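Local structure of pyruvate kinase (Pyrobaculum aerophilum, 3QTG) at residues A[138-142]-A[153-159]; A[385-389]-A[411-415]; A[308-313]-A[341-347]; A[201-205]-A[231-235]. The protein catalyses the last step of glycolysis, interconverting phosphoenolpyruvate and ADP with pyruvate and ATP, with the help of a divalent metal cation. All coordinates share one frame; numbering follows the deposited sequence.

Overall arrangement
The four contacts sample a multidomain enzyme, and their chemistry changes with their place in it. Contact 1, farthest from the chain centre, is a partly buried beta hairpin in the small domain inserted in the barrel, held by backbone bonds and a salt bridge. Contacts 3 and 4 both belong to the (beta/alpha)8 barrel: 308-313 with 341-347 is an apolar helix junction on its outside, at a subunit boundary, whereas 201-205 with 231-235 is a polar junction at the active-site end of the strands. Contact 2 is buried where the C-terminal alpha/beta domain meets the barrel, and one arginine spans its two segments. Contacts 1 and 2 lie on opposite sides of the chain centre, about 46 Å apart between centres.

Contact 1 of 4, residues A[138-142]-A[153-159]; sequences RLRLK and AVAESSG
R140 reaches over to E156 and forms a salt bridge, NH1 to OE1 at 2.5 Å, a length short enough to be doubtful in detail. The carboxylate oxygen lies in the guanidinium plane and is met on its syn side, but the bond is bent (131° at the hydrogen), NH1 stands somewhat out of the carboxylate plane, and the two planes are turned 47° apart. R140 gets there by a bend at chi3 (90°), while E156 runs extended beyond CG. Its other oxygen, OE2, rests 3.7 Å from K142 CG.

Behind this pair stands the hairpin itself. E156 N gives an almost straight bond of 3.0 Å to R140 O, so the same two residues are tied by backbone and side chain alike. K142 and V154 form an antiparallel hydrogen-bonded pair, V154 N to K142 O being 2.7 Å, and L141 and A155 the adjoining non-hydrogen-bonded one. L141 CB meets A153 CB at 3.7 Å and CD1 lies against A155 CB, with V102 and M134 of neighbouring strands adding apolar cover. R138 and L139 together oppose M134 in a classic beta bulge. An alanine in place of E156 would probably leave R140 NH1 without its carboxylate mate, the guanidinium then relying on E170 at NH2. In this small domain, which in pyruvate kinases lids the active site, the L141 face is thus apolar, while the K142 face carries V154 and, at its end, the ion pair.

Contact 2 of 4, residues A[385-389]-A[411-415]; sequences TLARR and SLSIV. With SO4 (sulfate ion), chain C.
R388, on helix 385-391, has its nearest backbone neighbour in V415, 7.3 Å between CA atoms, the last residue of a type I beta turn that begins at L412. Both segments belong to the C-terminal alpha/beta domain, and the contact joins helix 385-391 to the end region of helix 406-412 beside strand 399-403, whose V401 touches both A387 and L412.

R388 does most of the touching. Its chain runs straight out from CG to NE and crosses L412 obliquely, bringing NE to 3.5 Å from L412 CD2. The guanidinium is then enclosed from different directions: V415 CG2 covers one face, 3.7 Å from NH1, while S411 comes in at the edge. S411 OG lies 2.5 Å from R388 NH2, but the angle is too poor for a hydrogen bond and the short distance is doubtful. NH2 instead has a weak bond to Y199 OH, and Y199 also bonds S411 O, which makes this a junction of the alpha/beta domain with a strand of the barrel.

Away from the arginine, the start of helix 385-391 holds a sulfate, probably from the crystallisation liquor, with S381, M382, S383 and Y428 as further partners. The site is reminiscent of the loop that takes an effector phosphate in some regulated pyruvate kinases, though nothing here establishes such a role. L386 N points almost straight at sulfate O3, 2.9 Å away, and T385 N reaches O2 at 3.2 Å.

Contact 3 of 4, residues A[308-313]-A[341-347]; sequences VFTTAS and ILMNVEY
S313 OG stands between two carbonyl oxygens, 3.0 Å from E346 O across the contact and 3.2 Å from F309 O one turn back in its own helix. Its single proton can serve one of them at a time, and R271 of the second subunit adds a weak bond through NH1.

Around this hydroxyl the contact is apolar. The helices involved, 302-313 and 331-343, follow the seventh and eighth strands of the (beta/alpha)8 barrel and pack against each other on its outside. V308 CG1 meets I341 CG2 at 3.7 Å, the two side chains crossing at about a right angle. A312 CB fits between L342 CD2 and V345 CG2, the former 3.6 Å away. F309 has CG opposite its backbone N (chi1 180°), which swings the ring over the backbone at N344 and V345: CE1 meets N344 O edge-on at 3.5 Å, while CD1 lies 3.9 Å from V345 CG2. Y347 turns a ring edge to A312 O and hydrogen-bonds T17 through OH. With an alanine at F309, a gap would probably open beside V345 and R271 of the second subunit would lose a packing partner.

N344 and E346 turn their polar ends to D264 and R271 of that subunit, the latter as a salt bridge. Apolar between the helices and polar toward the second subunit, the junction forms part of a subunit interface.

Contact 4 of 4, residues A[201-205]-A[231-235]; sequences AISLA and IETKG
At the active-site end of the (beta/alpha)8 barrel, the C-terminal ends of strands 199-202 and 226-231 and the residues just after them meet through E232, which probably binds magnesium as in other pyruvate kinases. Its chain is extended beyond CG (chi2 158°) and carries the carboxylate across to the neighbouring strand end. There L204 N donates to OE2; the modelled 2.4 Å is very short and its exact value doubtful. S203 CA lies 3.2 Å from the same oxygen. The L204 side chain crosses E232 at about a right angle.

S203 OG stays 3.6 Å from E232 OE1 and spends its bonds elsewhere, on K230 NZ and L81 O; K230 is the probable transition-state stabiliser. OE1 also lies close to D256, a crowding of carboxylates consistent with a metal site. Next along the chain, T233 is the N-cap of helix 234-238: its OG1 caps A236 N and bonds D173, while CG2 packs on L204 CD2 at 3.7 Å. A water completes the junction, accepting from E232 N at 3.1 Å and donating to A205 O at the same distance.

Contact 1 of 4, residues A[138-142]-A[153-159]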
loop_
_atom_site.group_PDB
_atom_site.type_symbol
_atom_site.label_atom_id
_atom_site.label_comp_id
_atom_site.label_asym_id
_atom_site.label_seq_id
_atom_site.Cartn_x
_atom_site.Cartn_y
_atom_site.Cartn_z
ATOM N N ARG A 138 42.278 -7.178 -26.578
ATOM C CA ARG A 138 43.558 -6.442 -26.556
ATOM C C ARG A 138 44.018 -5.891 -27.920
ATOM O O ARG A 138 44.930 -5.060 -28.002
ATOM C CB ARG A 138 44.681 -7.323 -25.996
ATOM C CG ARG A 138 44.432 -7.873 -24.584
ATOM C CD ARG A 138 45.742 -8.348 -23.922
ATOM N NE ARG A 138 45.486 -9.086 -22.674
ATOM C CZ ARG A 138 45.414 -8.536 -21.457
ATOM N NH1 ARG A 138 45.583 -7.224 -21.283
ATOM N NH2 ARG A 138 45.166 -9.311 -20.402
ATOM N N LEU A 139 43.436 -6.397 -28.995
ATOM C CA LEU A 139 43.702 -5.852 -30.319
ATOM C C LEU A 139 42.362 -5.423 -30.858
ATOM O O LEU A 139 41.479 -6.258 -31.066
ATOM C CB LEU A 139 44.386 -6.892 -31.224
ATOM C CG LEU A 139 44.842 -6.495 -32.645
ATOM C CD1 LEU A 139 45.498 -5.103 -32.726
ATOM C CD2 LEU A 139 45.775 -7.571 -33.248
ATOM N N ARG A 140 42.190 -4.120 -31.030
ATOM C CA ARG A 140 40.978 -3.577 -31.611
ATOM C C ARG A 140 41.300 -3.052 -32.997
ATOM O O ARG A 140 42.371 -2.496 -33.226
ATOM C CB ARG A 140 40.402 -2.453 -30.754
ATOM C CG ARG A 140 40.369 -2.778 -29.266
ATOM C CD ARG A 140 40.072 -1.546 -28.418
ATOM N NE ARG A 140 38.631 -1.409 -28.224
ATOM C CZ ARG A 140 37.889 -0.559 -28.903
ATOM N NH1 ARG A 140 38.467 0.219 -29.779
ATOM N NH2 ARG A 140 36.590 -0.477 -28.700
ATOM N N LEU A 141 40.367 -3.261 -33.921
ATOM C CA LEU A 141 40.522 -2.784 -35.285
ATOM C C LEU A 141 39.233 -2.093 -35.699
ATOM O O LEU A 141 38.153 -2.660 -35.559
ATOM C CB LEU A 141 40.813 -3.919 -36.286
ATOM C CG LEU A 141 41.783 -5.120 -36.278
ATOM C CD1 LEU A 141 43.124 -4.904 -37.059
ATOM C CD2 LEU A 141 41.976 -5.819 -34.920
ATOM N N LYS A 142 39.367 -0.886 -36.239
ATOM C CA LYS A 142 38.222 -0.075 -36.634
ATOM C C LYS A 142 37.924 -0.347 -38.114
ATOM O O LYS A 142 38.768 -0.095 -38.961
ATOM C CB LYS A 142 38.572 1.408 -36.462
ATOM C CG LYS A 142 37.561 2.253 -35.746
ATOM C CD LYS A 142 36.127 2.058 -36.188
ATOM C CE LYS A 142 35.208 2.853 -35.251
ATOM N NZ LYS A 142 35.422 4.321 -35.408
ATOM N N ALA A 153 40.151 -2.901 -42.004
ATOM C CA ALA A 153 40.052 -2.313 -40.675
ATOM C C ALA A 153 41.396 -1.743 -40.211
ATOM O O ALA A 153 42.446 -2.272 -40.541
ATOM C CB ALA A 153 39.516 -3.342 -39.690
ATOM N N VAL A 154 41.368 -0.654 -39.459
ATOM C CA VAL A 154 42.600 -0.012 -39.011
ATOM C C VAL A 154 42.898 -0.469 -37.599
ATOM O O VAL A 154 42.041 -0.341 -36.709
ATOM C CB VAL A 154 42.488 1.554 -39.046
ATOM C CG1 VAL A 154 43.686 2.225 -38.349
ATOM C CG2 VAL A 154 42.368 2.053 -40.477
ATOM N N ALA A 155 44.107 -0.985 -37.393
ATOM C CA ALA A 155 44.548 -1.432 -36.095
ATOM C C ALA A 155 44.786 -0.221 -35.175
ATOM O O ALA A 155 45.455 0.747 -35.553
ATOM C CB ALA A 155 45.796 -2.248 -36.230
ATOM N N GLU A 156 44.196 -0.285 -33.983
ATOM C CA GLU A 156 44.311 0.770 -32.992
ATOM C C GLU A 156 45.587 0.596 -32.169
ATOM O O GLU A 156 46.014 1.525 -31.501
ATOM C CB GLU A 156 43.057 0.815 -32.116
ATOM C CG GLU A 156 41.816 1.174 -32.912
ATOM C CD GLU A 156 40.525 1.176 -32.094
ATOM O OE1 GLU A 156 40.563 1.192 -30.835
ATOM O OE2 GLU A 156 39.447 1.169 -32.730
ATOM N N SER A 157 46.201 -0.589 -32.256
ATOM C CA SER A 157 47.514 -0.847 -31.671
ATOM C C SER A 157 48.241 -1.970 -32.424
ATOM O O SER A 157 47.678 -2.585 -33.331
ATOM C CB SER A 157 47.394 -1.172 -30.171
ATOM O OG SER A 157 46.650 -2.357 -29.970
ATOM N N SER A 158 49.504 -2.191 -32.068
ATOM C CA SER A 158 50.311 -3.289 -32.579
ATOM C C SER A 158 49.904 -4.628 -31.977
ATOM O O SER A 158 49.309 -4.682 -30.903
ATOM C CB SER A 158 51.786 -3.037 -32.292
ATOM O OG SER A 158 52.336 -2.196 -33.279
ATOM N N GLY A 159 50.239 -5.711 -32.668
ATOM C CA GLY A 159 49.807 -7.030 -32.248
ATOM C C GLY A 159 50.169 -8.089 -33.265
ATOM O O GLY A 159 50.573 -7.784 -34.388
#

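Contact 2 of 4, residues A[385-389]-A[411-415]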
loop_
_atom_site.group_PDB
_atom_site.type_symbol
_atom_site.label_atom_id
_atom_site.label_comp_id
_atom_site.label_asym_id
_atom_site.label_seq_id
_atom_site.Cartn_x
_atom_site.Cartn_y
_atom_site.Cartn_z
ATOM N N THR A 385 10.203 -29.625 -7.316
ATOM C CA THR A 385 9.251 -28.608 -7.820
ATOM C C THR A 385 8.762 -27.577 -6.757
ATOM O O THR A 385 8.839 -26.366 -6.968
ATOM C CB THR A 385 8.049 -29.281 -8.500
ATOM O OG1 THR A 385 8.520 -30.281 -9.428
ATOM C CG2 THR A 385 7.177 -28.251 -9.251
ATOM N N LEU A 386 8.274 -28.048 -5.615
ATOM C CA LEU A 386 7.778 -27.130 -4.605
ATOM C C LEU A 386 8.943 -26.387 -3.968
ATOM O O LEU A 386 8.817 -25.191 -3.646
ATOM C CB LEU A 386 6.930 -27.845 -3.544
ATOM C CG LEU A 386 6.268 -26.955 -2.471
ATOM C CD1 LEU A 386 5.351 -25.858 -3.062
ATOM C CD2 LEU A 386 5.513 -27.816 -1.447
ATOM N N ALA A 387 10.073 -27.080 -3.801
ATOM C CA ALA A 387 11.251 -26.474 -3.165
ATOM C C ALA A 387 11.702 -25.254 -3.947
ATOM O O ALA A 387 11.909 -24.184 -3.377
ATOM C CB ALA A 387 12.387 -27.485 -3.052
ATOM N N ARG A 388 11.844 -25.423 -5.262
ATOM C CA ARG A 388 12.089 -24.301 -6.181
ATOM C C ARG A 388 11.011 -23.206 -6.168
ATOM O O ARG A 388 11.333 -22.016 -6.236
ATOM C CB ARG A 388 12.281 -24.814 -7.611
ATOM C CG ARG A 388 13.651 -25.470 -7.843
ATOM C CD ARG A 388 13.723 -26.076 -9.257
ATOM N NE ARG A 388 14.796 -27.068 -9.366
ATOM C CZ ARG A 388 16.001 -26.786 -9.853
ATOM N NH1 ARG A 388 16.275 -25.551 -10.283
ATOM N NH2 ARG A 388 16.932 -27.733 -9.924
ATOM N N ARG A 389 9.740 -23.590 -6.107
ATOM C CA ARG A 389 8.696 -22.580 -6.072
ATOM C C ARG A 389 8.783 -21.737 -4.780
ATOM O O ARG A 389 8.528 -20.548 -4.799
ATOM C CB ARG A 389 7.314 -23.201 -6.251
ATOM C CG ARG A 389 6.194 -22.163 -6.380
ATOM C CD ARG A 389 4.808 -22.799 -6.461
ATOM N NE ARG A 389 4.793 -23.978 -7.319
ATOM C CZ ARG A 389 4.702 -23.958 -8.642
ATOM N NH1 ARG A 389 4.725 -25.109 -9.317
ATOM N NH2 ARG A 389 4.595 -22.802 -9.297
ATOM N N SER A 411 20.692 -31.028 -7.666
ATOM C CA SER A 411 20.165 -29.944 -8.467
ATOM C C SER A 411 19.898 -28.710 -7.582
ATOM O O SER A 411 20.243 -27.584 -7.948
ATOM C CB SER A 411 18.871 -30.425 -9.128
ATOM O OG SER A 411 18.533 -29.645 -10.250
ATOM N N LEU A 412 19.335 -28.948 -6.398
ATOM C CA LEU A 412 18.848 -27.883 -5.506
ATOM C C LEU A 412 19.975 -27.209 -4.716
ATOM O O LEU A 412 19.796 -26.151 -4.122
ATOM C CB LEU A 412 17.793 -28.454 -4.548
ATOM C CG LEU A 412 16.586 -29.101 -5.209
ATOM C CD1 LEU A 412 15.648 -29.629 -4.135
ATOM C CD2 LEU A 412 15.866 -28.110 -6.150
ATOM N N SER A 413 21.145 -27.828 -4.761
ATOM C CA SER A 413 22.332 -27.334 -4.083
ATOM C C SER A 413 22.739 -25.895 -4.448
ATOM O O SER A 413 23.341 -25.189 -3.636
ATOM C CB SER A 413 23.481 -28.279 -4.393
ATOM O OG SER A 413 24.496 -28.087 -3.430
ATOM N N ILE A 414 22.411 -25.475 -5.672
ATOM C CA ILE A 414 22.753 -24.137 -6.148
ATOM C C ILE A 414 21.531 -23.215 -6.310
ATOM O O ILE A 414 21.604 -22.176 -6.964
ATOM C CB ILE A 414 23.681 -24.176 -7.424
ATOM C CG1 ILE A 414 22.985 -24.810 -8.646
ATOM C CG2 ILE A 414 24.985 -24.933 -7.101
ATOM C CD1 ILE A 414 23.598 -24.341 -9.969
ATOM N N VAL A 415 20.410 -23.608 -5.704
ATOM C CA VAL A 415 19.213 -22.775 -5.650
ATOM C C VAL A 415 19.222 -22.003 -4.312
ATOM O O VAL A 415 19.581 -22.558 -3.266
ATOM C CB VAL A 415 17.906 -23.633 -5.826
ATOM C CG1 VAL A 415 16.650 -22.734 -5.767
ATOM C CG2 VAL A 415 17.920 -24.394 -7.175
HETATM S S SO4 C . 7.503 -32.053 -5.766
HETATM O O1 SO4 C . 7.433 -33.189 -4.874
HETATM O O2 SO4 C . 8.508 -32.338 -6.798
HETATM O O3 SO4 C . 7.898 -30.849 -5.037
HETATM O O4 SO4 C . 6.225 -31.774 -6.420
#

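Contact 3 of 4, residues A[308-313]-A[341-347]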
loop_
_atom_site.group_PDB
_atom_site.type_symbol
_atom_site.label_atom_id
_atom_site.label_comp_id
_atom_site.label_asym_id
_atom_site.label_seq_id
_atom_site.Cartn_x
_atom_site.Cartn_y
_atom_site.Cartn_z
ATOM N N VAL A 308 31.129 -8.105 -4.791
ATOM C CA VAL A 308 30.511 -9.360 -4.357
ATOM C C VAL A 308 29.370 -9.088 -3.367
ATOM O O VAL A 308 28.299 -9.703 -3.455
ATOM C CB VAL A 308 31.547 -10.311 -3.688
ATOM C CG1 VAL A 308 30.867 -11.602 -3.122
ATOM C CG2 VAL A 308 32.647 -10.681 -4.662
ATOM N N PHE A 309 29.620 -8.182 -2.414
ATOM C CA PHE A 309 28.634 -7.879 -1.398
ATOM C C PHE A 309 27.353 -7.373 -2.089
ATOM O O PHE A 309 26.292 -7.888 -1.842
ATOM C CB PHE A 309 29.172 -6.876 -0.372
ATOM C CG PHE A 309 28.179 -6.519 0.703
ATOM C CD1 PHE A 309 28.152 -7.228 1.905
ATOM C CD2 PHE A 309 27.257 -5.494 0.505
ATOM C CE1 PHE A 309 27.231 -6.902 2.899
ATOM C CE2 PHE A 309 26.316 -5.167 1.487
ATOM C CZ PHE A 309 26.305 -5.869 2.682
ATOM N N THR A 310 27.469 -6.402 -2.985
ATOM C CA THR A 310 26.280 -5.813 -3.617
ATOM C C THR A 310 25.593 -6.708 -4.668
ATOM O O THR A 310 24.363 -6.718 -4.786
ATOM C CB THR A 310 26.573 -4.419 -4.191
ATOM O OG1 THR A 310 27.680 -4.499 -5.085
ATOM C CG2 THR A 310 26.936 -3.441 -3.085
ATOM N N THR A 311 26.373 -7.462 -5.428
ATOM C CA THR A 311 25.799 -8.471 -6.329
ATOM C C THR A 311 24.940 -9.495 -5.556
ATOM O O THR A 311 23.788 -9.754 -5.941
ATOM C CB THR A 311 26.918 -9.148 -7.163
ATOM O OG1 THR A 311 27.550 -8.143 -7.975
ATOM C CG2 THR A 311 26.377 -10.241 -8.060
ATOM N N ALA A 312 25.491 -10.050 -4.466
ATOM C CA ALA A 312 24.740 -10.963 -3.604
ATOM C C ALA A 312 23.468 -10.345 -2.981
ATOM O O ALA A 312 22.442 -11.030 -2.892
ATOM C CB ALA A 312 25.637 -11.582 -2.514
ATOM N N SER A 313 23.550 -9.076 -2.559
ATOM C CA SER A 313 22.405 -8.316 -2.007
ATOM C C SER A 313 21.198 -8.224 -2.909
ATOM O O SER A 313 20.078 -8.111 -2.419
ATOM C CB SER A 313 22.810 -6.877 -1.677
ATOM O OG SER A 313 23.598 -6.866 -0.517
ATOM N N ILE A 341 32.614 -13.245 2.729
ATOM C CA ILE A 341 31.852 -12.049 2.300
ATOM C C ILE A 341 30.348 -12.281 2.350
ATOM O O ILE A 341 29.599 -11.406 2.772
ATOM C CB ILE A 341 32.238 -11.561 0.871
ATOM C CG1 ILE A 341 33.701 -11.081 0.836
ATOM C CG2 ILE A 341 31.254 -10.432 0.386
ATOM C CD1 ILE A 341 34.322 -11.018 -0.560
ATOM N N LEU A 342 29.918 -13.460 1.909
ATOM C CA LEU A 342 28.499 -13.806 1.856
ATOM C C LEU A 342 27.865 -13.855 3.245
ATOM O O LEU A 342 26.705 -13.456 3.429
ATOM C CB LEU A 342 28.276 -15.125 1.091
ATOM C CG LEU A 342 28.625 -15.079 -0.405
ATOM C CD1 LEU A 342 28.350 -16.407 -1.123
ATOM C CD2 LEU A 342 27.926 -13.934 -1.099
ATOM N N MET A 343 28.636 -14.329 4.223
ATOM C CA MET A 343 28.173 -14.387 5.603
ATOM C C MET A 343 27.866 -13.004 6.163
ATOM O O MET A 343 27.155 -12.875 7.149
ATOM C CB MET A 343 29.177 -15.139 6.487
ATOM C CG MET A 343 29.239 -16.622 6.144
ATOM S SD MET A 343 30.329 -17.594 7.199
ATOM C CE MET A 343 30.014 -19.250 6.545
ATOM N N ASN A 344 28.382 -11.971 5.509
ATOM C CA ASN A 344 28.132 -10.594 5.927
ATOM C C ASN A 344 26.955 -9.929 5.225
ATOM O O ASN A 344 26.515 -8.864 5.657
ATOM C CB ASN A 344 29.382 -9.737 5.706
ATOM C CG ASN A 344 30.489 -10.082 6.664
ATOM O OD1 ASN A 344 30.510 -9.608 7.809
ATOM N ND2 ASN A 344 31.415 -10.941 6.214
ATOM N N VAL A 345 26.465 -10.537 4.147
ATOM C CA VAL A 345 25.466 -9.893 3.282
ATOM C C VAL A 345 24.134 -9.585 3.996
ATOM O O VAL A 345 23.595 -10.416 4.705
ATOM C CB VAL A 345 25.239 -10.676 1.947
ATOM C CG1 VAL A 345 24.122 -10.060 1.128
ATOM C CG2 VAL A 345 26.516 -10.678 1.114
ATOM N N GLU A 346 23.626 -8.370 3.826
ATOM C CA GLU A 346 22.223 -8.133 4.130
ATOM C C GLU A 346 21.526 -7.862 2.811
ATOM O O GLU A 346 22.023 -7.117 1.968
ATOM C CB GLU A 346 22.010 -7.033 5.183
ATOM C CG GLU A 346 22.185 -5.605 4.705
ATOM C CD GLU A 346 21.855 -4.556 5.785
ATOM O OE1 GLU A 346 22.232 -4.765 6.969
ATOM O OE2 GLU A 346 21.214 -3.522 5.445
ATOM N N TYR A 347 20.397 -8.519 2.629
ATOM C CA TYR A 347 19.762 -8.605 1.331
ATOM C C TYR A 347 18.771 -7.488 1.169
ATOM O O TYR A 347 18.002 -7.192 2.081
ATOM C CB TYR A 347 19.080 -9.963 1.168
ATOM C CG TYR A 347 20.083 -11.096 1.102
ATOM C CD1 TYR A 347 20.750 -11.382 -0.088
ATOM C CD2 TYR A 347 20.389 -11.855 2.228
ATOM C CE1 TYR A 347 21.695 -12.392 -0.154
ATOM C CE2 TYR A 347 21.346 -12.890 2.165
ATOM C CZ TYR A 347 21.978 -13.150 0.969
ATOM O OH TYR A 347 22.917 -14.150 0.864
#

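Contact 4 of 4, residues A[201-205]-A[231-235]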
loop_
_atom_site.group_PDB
_atom_site.type_symbol
_atom_site.label_atom_id
_atom_site.label_comp_id
_atom_site.label_asym_id
_atom_site.label_seq_id
_atom_site.Cartn_x
_atom_site.Cartn_y
_atom_site.Cartn_z
ATOM N N ALA A 201 25.526 -25.709 -19.192
ATOM C CA ALA A 201 25.456 -24.287 -19.466
ATOM C C ALA A 201 25.717 -23.988 -20.960
ATOM O O ALA A 201 26.723 -24.416 -21.516
ATOM C CB ALA A 201 26.402 -23.521 -18.542
ATOM N N ILE A 202 24.768 -23.299 -21.594
ATOM C CA ILE A 202 24.786 -22.995 -23.033
ATOM C C ILE A 202 25.440 -21.640 -23.260
ATOM O O ILE A 202 25.053 -20.650 -22.626
ATOM C CB ILE A 202 23.361 -22.856 -23.608
ATOM C CG1 ILE A 202 22.559 -24.120 -23.412
ATOM C CG2 ILE A 202 23.397 -22.525 -25.112
ATOM C CD1 ILE A 202 21.137 -23.948 -23.886
ATOM N N SER A 203 26.401 -21.598 -24.186
ATOM C CA SER A 203 27.027 -20.339 -24.603
ATOM C C SER A 203 26.391 -19.746 -25.852
ATOM O O SER A 203 26.045 -20.462 -26.773
ATOM C CB SER A 203 28.533 -20.526 -24.815
ATOM O OG SER A 203 29.153 -20.921 -23.594
ATOM N N LEU A 204 26.219 -18.434 -25.862
ATOM C CA LEU A 204 25.885 -17.673 -27.078
ATOM C C LEU A 204 24.525 -17.971 -27.701
ATOM O O LEU A 204 24.333 -17.738 -28.898
ATOM C CB LEU A 204 27.011 -17.776 -28.144
ATOM C CG LEU A 204 28.418 -17.294 -27.754
ATOM C CD1 LEU A 204 29.469 -17.580 -28.864
ATOM C CD2 LEU A 204 28.424 -15.807 -27.375
ATOM N N ALA A 205 23.587 -18.474 -26.898
ATOM C CA ALA A 205 22.200 -18.609 -27.329
ATOM C C ALA A 205 21.560 -17.228 -27.444
ATOM O O ALA A 205 21.868 -16.324 -26.664
ATOM C CB ALA A 205 21.434 -19.480 -26.346
ATOM N N ILE A 231 23.848 -15.280 -20.525
ATOM C CA ILE A 231 23.545 -14.052 -21.247
ATOM C C ILE A 231 24.901 -13.359 -21.465
ATOM O O ILE A 231 25.516 -12.849 -20.520
ATOM C CB ILE A 231 22.524 -13.183 -20.475
ATOM C CG1 ILE A 231 21.305 -14.038 -20.049
ATOM C CG2 ILE A 231 22.098 -11.978 -21.300
ATOM C CD1 ILE A 231 20.395 -14.527 -21.190
ATOM N N GLU A 232 25.352 -13.387 -22.718
ATOM C CA GLU A 232 26.738 -13.084 -23.083
ATOM C C GLU A 232 26.842 -11.947 -24.086
ATOM O O GLU A 232 27.919 -11.395 -24.288
ATOM C CB GLU A 232 27.421 -14.326 -23.698
ATOM C CG GLU A 232 27.883 -15.368 -22.723
ATOM C CD GLU A 232 28.039 -16.739 -23.361
ATOM O OE1 GLU A 232 29.114 -17.353 -23.220
ATOM O OE2 GLU A 232 27.095 -17.210 -24.020
ATOM N N THR A 233 25.737 -11.586 -24.723
ATOM C CA THR A 233 25.809 -10.643 -25.833
ATOM C C THR A 233 24.671 -9.660 -25.845
ATOM O O THR A 233 23.642 -9.850 -25.193
ATOM C CB THR A 233 25.755 -11.355 -27.192
ATOM O OG1 THR A 233 24.450 -11.912 -27.387
ATOM C CG2 THR A 233 26.840 -12.440 -27.326
ATOM N N LYS A 234 24.852 -8.620 -26.640
ATOM C CA LYS A 234 23.815 -7.635 -26.876
ATOM C C LYS A 234 22.517 -8.272 -27.413
ATOM O O LYS A 234 21.412 -7.864 -27.039
ATOM C CB LYS A 234 24.360 -6.578 -27.836
ATOM C CG LYS A 234 23.640 -5.270 -27.836
ATOM C CD LYS A 234 24.538 -4.177 -28.415
ATOM C CE LYS A 234 25.031 -3.236 -27.329
ATOM N NZ LYS A 234 25.956 -2.195 -27.876
ATOM N N GLY A 235 22.658 -9.271 -28.283
ATOM C CA GLY A 235 21.512 -9.954 -28.886
ATOM C C GLY A 235 20.721 -10.743 -27.865
ATOM O O GLY A 235 19.492 -10.814 -27.943
HETATM O O HOH W 1 24.204 -15.260 -24.888
#